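Local coordinates for azurocidin (Homo sapiens, PDB 1A7S), which binds heparin and kills many Gram-negative bacteria as a neutrophil granule protein of the peptidase S1 family that also attracts monocytes and fibroblasts, at residues L30-F43 with D89-L101. Numbering follows the deposited sequence.
Sequences LIHARFVMTAASCF and DLMLLQLDREANL. With EOH (ethanol), chain Q.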
ATOM      1  N   LEU A  30       1.713  -1.245  -7.645  1.00  6.62           N
ATOM      2  CA  LEU A  30       2.122  -2.150  -8.710  1.00  6.91           C
ATOM      3  C   LEU A  30       3.578  -2.519  -8.446  1.00  6.69           C
ATOM      4  O   LEU A  30       4.435  -1.639  -8.369  1.00  7.50           O
ATOM      5  CB  LEU A  30       2.000  -1.421 -10.072  1.00  7.42           C
ATOM      6  CG  LEU A  30       2.212  -2.300 -11.306  1.00  7.84           C
ATOM      7  CD1 LEU A  30       1.065  -3.313 -11.470  1.00  8.68           C
ATOM      8  CD2 LEU A  30       2.386  -1.485 -12.546  1.00  8.89           C
ATOM      9  N   ILE A  31       3.886  -3.824  -8.328  1.00  6.58           N
ATOM     10  CA  ILE A  31       5.257  -4.283  -8.061  1.00  6.64           C
ATOM     11  C   ILE A  31       5.813  -5.158  -9.154  1.00  8.01           C
ATOM     12  O   ILE A  31       6.987  -5.602  -9.095  1.00  8.09           O
ATOM     13  CB  ILE A  31       5.385  -4.995  -6.707  1.00  7.63           C
ATOM     14  CG1 ILE A  31       4.467  -6.219  -6.582  1.00  7.30           C
ATOM     15  CG2 ILE A  31       5.115  -3.984  -5.573  1.00  7.96           C
ATOM     16  CD1 ILE A  31       4.967  -7.276  -5.622  1.00  8.11           C
ATOM     17  N   HIS A  32       5.057  -5.372 -10.209  1.00  7.41           N
ATOM     18  CA  HIS A  32       5.373  -6.228 -11.349  1.00  7.62           C
ATOM     19  C   HIS A  32       4.257  -5.940 -12.352  1.00  8.42           C
ATOM     20  O   HIS A  32       3.178  -5.489 -11.993  1.00  8.68           O
ATOM     21  CB  HIS A  32       5.323  -7.705 -10.883  1.00  7.35           C
ATOM     22  CG  HIS A  32       5.611  -8.742 -11.941  1.00  8.83           C
ATOM     23  ND1 HIS A  32       6.741  -9.460 -12.132  1.00 10.95           N
ATOM     24  CD2 HIS A  32       4.800  -9.219 -12.828  1.00  8.44           C
ATOM     25  CE1 HIS A  32       6.555 -10.285 -13.178  1.00  9.84           C
ATOM     26  NE2 HIS A  32       5.310 -10.108 -13.596  1.00 11.97           N
ATOM     27  N   ALA A  33       4.536  -6.117 -13.653  1.00 10.16           N
ATOM     28  CA  ALA A  33       3.526  -5.850 -14.620  1.00 10.68           C
ATOM     29  C   ALA A  33       2.197  -6.499 -14.373  1.00 10.46           C
ATOM     30  O   ALA A  33       1.139  -5.990 -14.758  1.00 11.61           O
ATOM     31  CB  ALA A  33       4.045  -6.244 -16.036  1.00 13.75           C
ATOM     32  N   ARG A  34       2.110  -7.614 -13.747  1.00  9.81           N
ATOM     33  CA  ARG A  34       1.018  -8.473 -13.453  1.00 10.55           C
ATOM     34  C   ARG A  34       0.572  -8.539 -12.021  1.00  8.59           C
ATOM     35  O   ARG A  34      -0.385  -9.264 -11.701  1.00  8.91           O
ATOM     36  CB  ARG A  34       1.233  -9.909 -14.021  1.00 13.23           C
ATOM     37  CG  ARG A  34       0.043 -10.733 -14.288  1.00 20.61           C
ATOM     38  CD  ARG A  34       0.479 -12.101 -14.869  1.00 22.60           C
ATOM     39  NE  ARG A  34       1.167 -11.987 -16.119  1.00 22.64           N
ATOM     40  CZ  ARG A  34       0.578 -12.089 -17.327  1.00 23.80           C
ATOM     41  NH1 ARG A  34      -0.752 -12.077 -17.436  1.00 20.13           N
ATOM     42  NH2 ARG A  34       1.297 -12.095 -18.473  1.00 27.10           N
ATOM     43  N   PHE A  35       1.203  -7.803 -11.083  1.00  8.00           N
ATOM     44  CA  PHE A  35       0.888  -7.965  -9.696  1.00  7.87           C
ATOM     45  C   PHE A  35       0.918  -6.636  -8.914  1.00  6.89           C
ATOM     46  O   PHE A  35       1.811  -5.824  -9.044  1.00  8.01           O
ATOM     47  CB  PHE A  35       1.882  -8.913  -8.939  1.00  7.79           C
ATOM     48  CG  PHE A  35       1.786 -10.365  -9.397  1.00  8.79           C
ATOM     49  CD1 PHE A  35       2.573 -10.762 -10.472  1.00  9.69           C
ATOM     50  CD2 PHE A  35       1.028 -11.266  -8.743  1.00  9.50           C
ATOM     51  CE1 PHE A  35       2.541 -12.092 -10.858  1.00 10.84           C
ATOM     52  CE2 PHE A  35       0.950 -12.582  -9.125  1.00 10.57           C
ATOM     53  CZ  PHE A  35       1.732 -12.988 -10.211  1.00 11.63           C
ATOM     54  N   VAL A  36      -0.101  -6.512  -8.073  1.00  7.45           N
ATOM     55  CA  VAL A  36      -0.245  -5.452  -7.095  1.00  7.04           C
ATOM     56  C   VAL A  36      -0.072  -5.998  -5.697  1.00  6.69           C
ATOM     57  O   VAL A  36      -0.637  -7.034  -5.322  1.00  8.38           O
ATOM     58  CB  VAL A  36      -1.605  -4.741  -7.251  1.00  7.61           C
ATOM     59  CG1 VAL A  36      -1.963  -3.874  -6.041  1.00  8.28           C
ATOM     60  CG2 VAL A  36      -1.487  -3.771  -8.515  1.00  7.96           C
ATOM     61  N   MET A  37       0.744  -5.289  -4.908  1.00  6.50           N
ATOM     62  CA  MET A  37       0.990  -5.633  -3.486  1.00  6.76           C
ATOM     63  C   MET A  37       0.091  -4.748  -2.604  1.00  6.51           C
ATOM     64  O   MET A  37       0.044  -3.530  -2.780  1.00  7.35           O
ATOM     65  CB  MET A  37       2.459  -5.361  -3.147  1.00  6.79           C
ATOM     66  CG  MET A  37       2.819  -5.659  -1.714  1.00  8.14           C
ATOM     67  SD  MET A  37       4.608  -5.594  -1.418  1.00  8.67           S
ATOM     68  CE  MET A  37       4.932  -3.823  -1.550  1.00  9.05           C
ATOM     69  N   THR A  38      -0.580  -5.386  -1.673  1.00  7.24           N
ATOM     70  CA  THR A  38      -1.498  -4.734  -0.757  1.00  6.94           C
ATOM     71  C   THR A  38      -1.492  -5.515   0.568  1.00  6.85           C
ATOM     72  O   THR A  38      -0.597  -6.344   0.803  1.00  7.64           O
ATOM     73  CB  THR A  38      -2.900  -4.647  -1.374  1.00  8.05           C
ATOM     74  OG1 THR A  38      -3.770  -3.857  -0.586  1.00  7.71           O
ATOM     75  CG2 THR A  38      -3.514  -5.956  -1.672  1.00  8.44           C
ATOM     76  N   ALA A  39      -2.410  -5.141   1.451  1.00  7.08           N
ATOM     77  CA  ALA A  39      -2.544  -5.800   2.748  1.00  7.36           C
ATOM     78  C   ALA A  39      -3.581  -6.874   2.669  1.00  7.46           C
ATOM     79  O   ALA A  39      -4.685  -6.691   2.136  1.00  8.25           O
ATOM     80  CB  ALA A  39      -2.925  -4.755   3.802  1.00  8.24           C
ATOM     81  N   ALA A  40      -3.295  -8.029   3.301  1.00  8.18           N
ATOM     82  CA  ALA A  40      -4.295  -9.079   3.462  1.00  8.68           C
ATOM     83  C   ALA A  40      -5.493  -8.632   4.291  1.00  8.59           C
ATOM     84  O   ALA A  40      -6.629  -9.117   4.057  1.00  9.78           O
ATOM     85  CB  ALA A  40      -3.697 -10.351   4.030  1.00  9.18           C
ATOM     86  N   SER A  41      -5.265  -7.712   5.205  1.00  8.73           N
ATOM     87  CA  SER A  41      -6.344  -7.202   6.037  1.00  9.84           C
ATOM     88  C   SER A  41      -7.385  -6.425   5.206  1.00 10.05           C
ATOM     89  O   SER A  41      -8.469  -6.170   5.746  1.00 14.10           O
ATOM     90  CB  SER A  41      -5.780  -6.293   7.124  1.00 10.41           C
ATOM     91  OG  SER A  41      -4.992  -5.247   6.569  1.00 10.43           O
ATOM     92  N   CYS A  42      -7.106  -6.110   3.978  1.00  9.49           N
ATOM     93  CA  CYS A  42      -8.076  -5.473   3.067  1.00 10.76           C
ATOM     94  C   CYS A  42      -9.103  -6.452   2.509  1.00 13.09           C
ATOM     95  O   CYS A  42     -10.083  -6.058   1.932  1.00 17.27           O
ATOM     96  CB  CYS A  42      -7.348  -4.829   1.919  1.00  9.86           C
ATOM     97  SG  CYS A  42      -6.380  -3.376   2.339  1.00 10.17           S
ATOM     98  N   PHE A  43      -8.875  -7.731   2.731  1.00 14.35           N
ATOM     99  CA  PHE A  43      -9.775  -8.766   2.222  1.00 19.41           C
ATOM    100  C   PHE A  43     -10.230  -9.608   3.456  1.00 23.73           C
ATOM    101  O   PHE A  43     -10.025 -10.819   3.364  1.00 35.18           O
ATOM    102  CB  PHE A  43      -8.987  -9.589   1.200  1.00 18.50           C
ATOM    103  CG  PHE A  43      -8.633  -8.700  -0.014  1.00 16.67           C
ATOM    104  CD1 PHE A  43      -9.564  -8.573  -1.039  1.00 18.60           C
ATOM    105  CD2 PHE A  43      -7.475  -8.000  -0.093  1.00 14.66           C
ATOM    106  CE1 PHE A  43      -9.313  -7.749  -2.118  1.00 18.43           C
ATOM    107  CE2 PHE A  43      -7.218  -7.166  -1.187  1.00 15.63           C
ATOM    108  CZ  PHE A  43      -8.131  -7.014  -2.175  1.00 16.29           C
ATOM    109  N   ASP A  89       0.762  -9.344   7.236  1.00 10.24           N
ATOM    110  CA  ASP A  89      -0.327  -8.615   6.591  1.00  8.87           C
ATOM    111  C   ASP A  89       0.071  -8.152   5.208  1.00  8.17           C
ATOM    112  O   ASP A  89       0.421  -7.013   4.965  1.00  9.26           O
ATOM    113  CB  ASP A  89      -0.791  -7.464   7.467  1.00  9.80           C
ATOM    114  CG  ASP A  89      -2.094  -6.841   6.931  1.00 10.05           C
ATOM    115  OD1 ASP A  89      -2.626  -7.414   5.948  1.00  8.92           O
ATOM    116  OD2 ASP A  89      -2.551  -5.872   7.520  1.00  9.43           O
ATOM    117  N   LEU A  90      -0.009  -9.089   4.270  1.00  8.78           N
ATOM    118  CA  LEU A  90       0.568  -8.918   2.950  1.00  9.12           C
ATOM    119  C   LEU A  90      -0.221  -9.805   1.968  1.00  8.60           C
ATOM    120  O   LEU A  90      -0.457 -10.980   2.208  1.00 10.64           O
ATOM    121  CB  LEU A  90       2.012  -9.266   2.938  1.00 11.56           C
ATOM    122  CG  LEU A  90       2.754  -9.225   1.541  1.00 14.64           C
ATOM    123  CD1 LEU A  90       2.856  -7.841   1.175  1.00 16.98           C
ATOM    124  CD2 LEU A  90       4.108  -9.930   1.706  1.00 17.96           C
ATOM    125  N   MET A  91      -0.645  -9.190   0.864  1.00  8.58           N
ATOM    126  CA  MET A  91      -1.389  -9.909  -0.153  1.00  9.10           C
ATOM    127  C   MET A  91      -0.906  -9.479  -1.508  1.00  7.94           C
ATOM    128  O   MET A  91      -0.733  -8.264  -1.706  1.00  9.25           O
ATOM    129  CB  MET A  91      -2.885  -9.677   0.015  1.00 10.56           C
ATOM    130  CG  MET A  91      -3.696 -10.525  -1.005  1.00 12.37           C
ATOM    131  SD  MET A  91      -5.298 -10.752  -0.574  0.50 14.12           S
ATOM    132  CE  MET A  91      -5.322 -11.720   0.916  0.50 14.40           C
ATOM    133  N   LEU A  92      -0.734 -10.396  -2.417  1.00  7.59           N
ATOM    134  CA  LEU A  92      -0.425 -10.097  -3.799  1.00  6.98           C
ATOM    135  C   LEU A  92      -1.657 -10.412  -4.646  1.00  7.44           C
ATOM    136  O   LEU A  92      -2.203 -11.503  -4.557  1.00  8.64           O
ATOM    137  CB  LEU A  92       0.786 -10.930  -4.283  1.00  8.74           C
ATOM    138  CG  LEU A  92       2.053 -10.694  -3.470  1.00 13.34           C
ATOM    139  CD1 LEU A  92       3.241 -11.425  -4.170  1.00 18.01           C
ATOM    140  CD2 LEU A  92       2.410  -9.275  -3.241  1.00 13.08           C
ATOM    141  N   LEU A  93      -1.986  -9.439  -5.470  1.00  7.60           N
ATOM    142  CA  LEU A  93      -3.143  -9.554  -6.387  1.00  8.27           C
ATOM    143  C   LEU A  93      -2.566  -9.713  -7.803  1.00  8.32           C
ATOM    144  O   LEU A  93      -1.872  -8.861  -8.301  1.00  8.95           O
ATOM    145  CB  LEU A  93      -3.960  -8.275  -6.314  1.00  8.50           C
ATOM    146  CG  LEU A  93      -4.436  -7.766  -4.960  1.00  9.40           C
ATOM    147  CD1 LEU A  93      -5.202  -6.478  -5.063  1.00  9.95           C
ATOM    148  CD2 LEU A  93      -5.213  -8.833  -4.226  1.00 11.22           C
ATOM    149  N   GLN A  94      -2.920 -10.856  -8.394  1.00  8.46           N
ATOM    150  CA  GLN A  94      -2.528 -11.063  -9.813  1.00  8.74           C
ATOM    151  C   GLN A  94      -3.600 -10.358 -10.655  1.00  8.71           C
ATOM    152  O   GLN A  94      -4.793 -10.707 -10.505  1.00 10.14           O
ATOM    153  CB  GLN A  94      -2.429 -12.511 -10.157  1.00 10.91           C
ATOM    154  CG  GLN A  94      -1.988 -12.767 -11.585  1.00 12.70           C
ATOM    155  CD  GLN A  94      -1.713 -14.167 -11.959  1.00 15.37           C
ATOM    156  OE1 GLN A  94      -1.166 -14.927 -11.117  1.00 15.10           O
ATOM    157  NE2 GLN A  94      -1.895 -14.479 -13.235  1.00 19.36           N
ATOM    158  N   LEU A  95      -3.176  -9.471 -11.479  1.00  8.94           N
ATOM    159  CA  LEU A  95      -4.128  -8.749 -12.395  1.00  9.68           C
ATOM    160  C   LEU A  95      -4.495  -9.650 -13.540  1.00 10.11           C
ATOM    161  O   LEU A  95      -3.779 -10.581 -13.873  1.00 11.81           O
ATOM    162  CB  LEU A  95      -3.408  -7.483 -12.896  1.00  9.73           C
ATOM    163  CG  LEU A  95      -2.817  -6.580 -11.847  1.00  8.99           C
ATOM    164  CD1 LEU A  95      -2.153  -5.373 -12.516  1.00 10.17           C
ATOM    165  CD2 LEU A  95      -3.815  -6.117 -10.866  1.00 10.61           C
ATOM    166  N   ASP A  96      -5.605  -9.338 -14.216  1.00 11.09           N
ATOM    167  CA  ASP A  96      -6.094 -10.131 -15.319  1.00 11.53           C
ATOM    168  C   ASP A  96      -5.181 -10.112 -16.535  1.00 11.99           C
ATOM    169  O   ASP A  96      -5.315 -10.950 -17.427  1.00 13.91           O
ATOM    170  CB  ASP A  96      -7.483  -9.703 -15.714  1.00 12.95           C
ATOM    171  CG  ASP A  96      -7.656  -8.301 -16.260  1.00 14.28           C
ATOM    172  OD1 ASP A  96      -7.215  -8.058 -17.440  1.00 15.78           O
ATOM    173  OD2 ASP A  96      -8.027  -7.368 -15.599  1.00 21.32           O
ATOM    174  N   ARG A  97      -4.305  -9.143 -16.609  1.00 11.59           N
ATOM    175  CA  ARG A  97      -3.373  -8.990 -17.750  1.00 12.93           C
ATOM    176  C   ARG A  97      -2.214  -8.138 -17.283  1.00 12.61           C
ATOM    177  O   ARG A  97      -2.254  -7.515 -16.194  1.00 13.51           O
ATOM    178  CB  ARG A  97      -4.105  -8.364 -18.924  1.00 13.19           C
ATOM    179  CG  ARG A  97      -4.454  -6.868 -18.628  1.00 16.23           C
ATOM    180  CD  ARG A  97      -5.458  -6.328 -19.663  1.00 18.28           C
ATOM    181  NE  ARG A  97      -5.670  -4.876 -19.481  1.00 19.85           N
ATOM    182  CZ  ARG A  97      -6.502  -4.378 -18.548  1.00 19.79           C
ATOM    183  NH1 ARG A  97      -7.298  -5.134 -17.818  1.00 14.92           N
ATOM    184  NH2 ARG A  97      -6.493  -3.049 -18.340  1.00 16.93           N
ATOM    185  N   GLU A  98      -1.159  -7.993 -18.068  1.00 12.91           N
ATOM    186  CA  GLU A  98      -0.093  -7.083 -17.731  1.00 12.44           C
ATOM    187  C   GLU A  98      -0.533  -5.634 -17.884  1.00 11.54           C
ATOM    188  O   GLU A  98      -1.115  -5.244 -18.883  1.00 15.27           O
ATOM    189  CB  GLU A  98       1.141  -7.284 -18.667  1.00 14.70           C
ATOM    190  CG  GLU A  98       1.824  -8.603 -18.278  1.00 19.18           C
ATOM    191  CD  GLU A  98       3.141  -8.875 -18.912  1.00 23.08           C
ATOM    192  OE1 GLU A  98       3.656  -8.047 -19.681  1.00 29.58           O
ATOM    193  OE2 GLU A  98       3.681  -9.988 -18.689  1.00 31.52           O
ATOM    194  N   ALA A  99      -0.177  -4.827 -16.894  1.00 10.02           N
ATOM    195  CA  ALA A  99      -0.381  -3.406 -16.991  1.00 10.42           C
ATOM    196  C   ALA A  99       0.625  -2.819 -17.997  1.00 10.39           C
ATOM    197  O   ALA A  99       1.728  -3.315 -18.159  1.00 12.76           O
ATOM    198  CB  ALA A  99      -0.075  -2.776 -15.630  1.00 10.71           C
ATOM    199  N   ASN A 100       0.175  -1.773 -18.668  1.00 12.24           N
ATOM    200  CA  ASN A 100       1.088  -1.065 -19.549  1.00 13.74           C
ATOM    201  C   ASN A 100       1.881  -0.055 -18.707  1.00 12.76           C
ATOM    202  O   ASN A 100       1.288   0.644 -17.874  1.00 13.43           O
ATOM    203  CB  ASN A 100       0.331  -0.258 -20.621  1.00 17.46           C
ATOM    204  CG  ASN A 100      -0.027  -0.992 -21.832  1.00 25.01           C
ATOM    205  OD1 ASN A 100       0.516  -2.117 -22.064  1.00 29.34           O
ATOM    206  ND2 ASN A 100      -0.898  -0.432 -22.668  1.00 34.85           N
ATOM    207  N   LEU A 101       3.149   0.060 -18.970  1.00 12.42           N
ATOM    208  CA  LEU A 101       3.972   1.056 -18.209  1.00 12.64           C
ATOM    209  C   LEU A 101       3.870   2.353 -18.988  1.00 12.45           C
ATOM    210  O   LEU A 101       4.275   2.460 -20.122  1.00 16.04           O
ATOM    211  CB  LEU A 101       5.398   0.564 -18.022  1.00 14.04           C
ATOM    212  CG  LEU A 101       5.450  -0.861 -17.366  1.00 15.66           C
ATOM    213  CD1 LEU A 101       6.860  -1.324 -17.278  1.00 19.83           C
ATOM    214  CD2 LEU A 101       4.724  -0.813 -16.017  1.00 18.31           C
TER
HETATM  215  C1  EOH Q 429      -0.993 -15.764 -16.018  1.00 50.19           C
HETATM  216  C2  EOH Q 429       0.305 -16.000 -16.794  1.00 49.90           C
HETATM  217  O   EOH Q 429      -1.127 -16.722 -14.929  1.00 42.02           O
HETATM  218  O   HOH W   1      -2.730 -12.535 -15.257  1.00 20.87           O
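Val36 and Leu93 face each other across two neighbouring strands of the N-terminal beta-barrel of the trypsin fold. Strands 35-38 and 91-95 are antiparallel, 156° between their directions. Val36 and Thr38 form hydrogen-bonded pairs with Leu93 and Met91, whereas Phe35 and Met37 make non-hydrogen-bonded pairs with Gln94 and Leu92; Leu93 N reaches Val36 O at 2.8 Å, nearly straight. On the face of Val36, Leu93 puts CD1 against Thr38 CG2 (3.8 Å) and CD2 against the Phe43 ring. In one of its two modelled conformers, Met91 adds a Met-aromatic contact, its SD 4.3 Å from the Phe43 ring centroid and oblique to it, while CE lies against Ala40. On the other face, Met37 CG meets Leu90 CD1 at 3.6 Å, and Phe35 and Leu92 pack against helix 210-218. With CG anti to the carbonyl carbon (chi1 -67°), the Phe35 ring crosses the Gln94 side chain obliquely, CE2 touching Gln94 CB.

Beyond strand 35-38, Asp89 binds Ser41, within the 3-10 segment 40-42: OD1 accepts Ser41 N, and OD2 receives Ser41 OG through its syn lone pair at 2.7 Å. Ser190 OG also binds OD2, so two hydroxyls hold that buried carboxylate oxygen. Asp89 and Ser41 occupy the places of the S1 triad aspartate and histidine, consistent with a protease homolog.

At the opposite end, the type I turn from His32 to Phe35 is fastened by Ala99 N to Ala33 O and Leu95 N to Arg34 O. There the Arg34 guanidinium lies between C2 of an ethanol, probably from the crystallisation liquor, and Glu98 CG, offset toward the rim of the opposite face; NH2 forms a salt bridge with Glu98 OE2, though its hydrogen bond is weak (3.2 Å, 128° at hydrogen). Gln94 OE1 accepts Gly221 N. One water accepts from Arg34 NH1 and Gln94 NE2 and donates to Leu95 O at 2.6 Å.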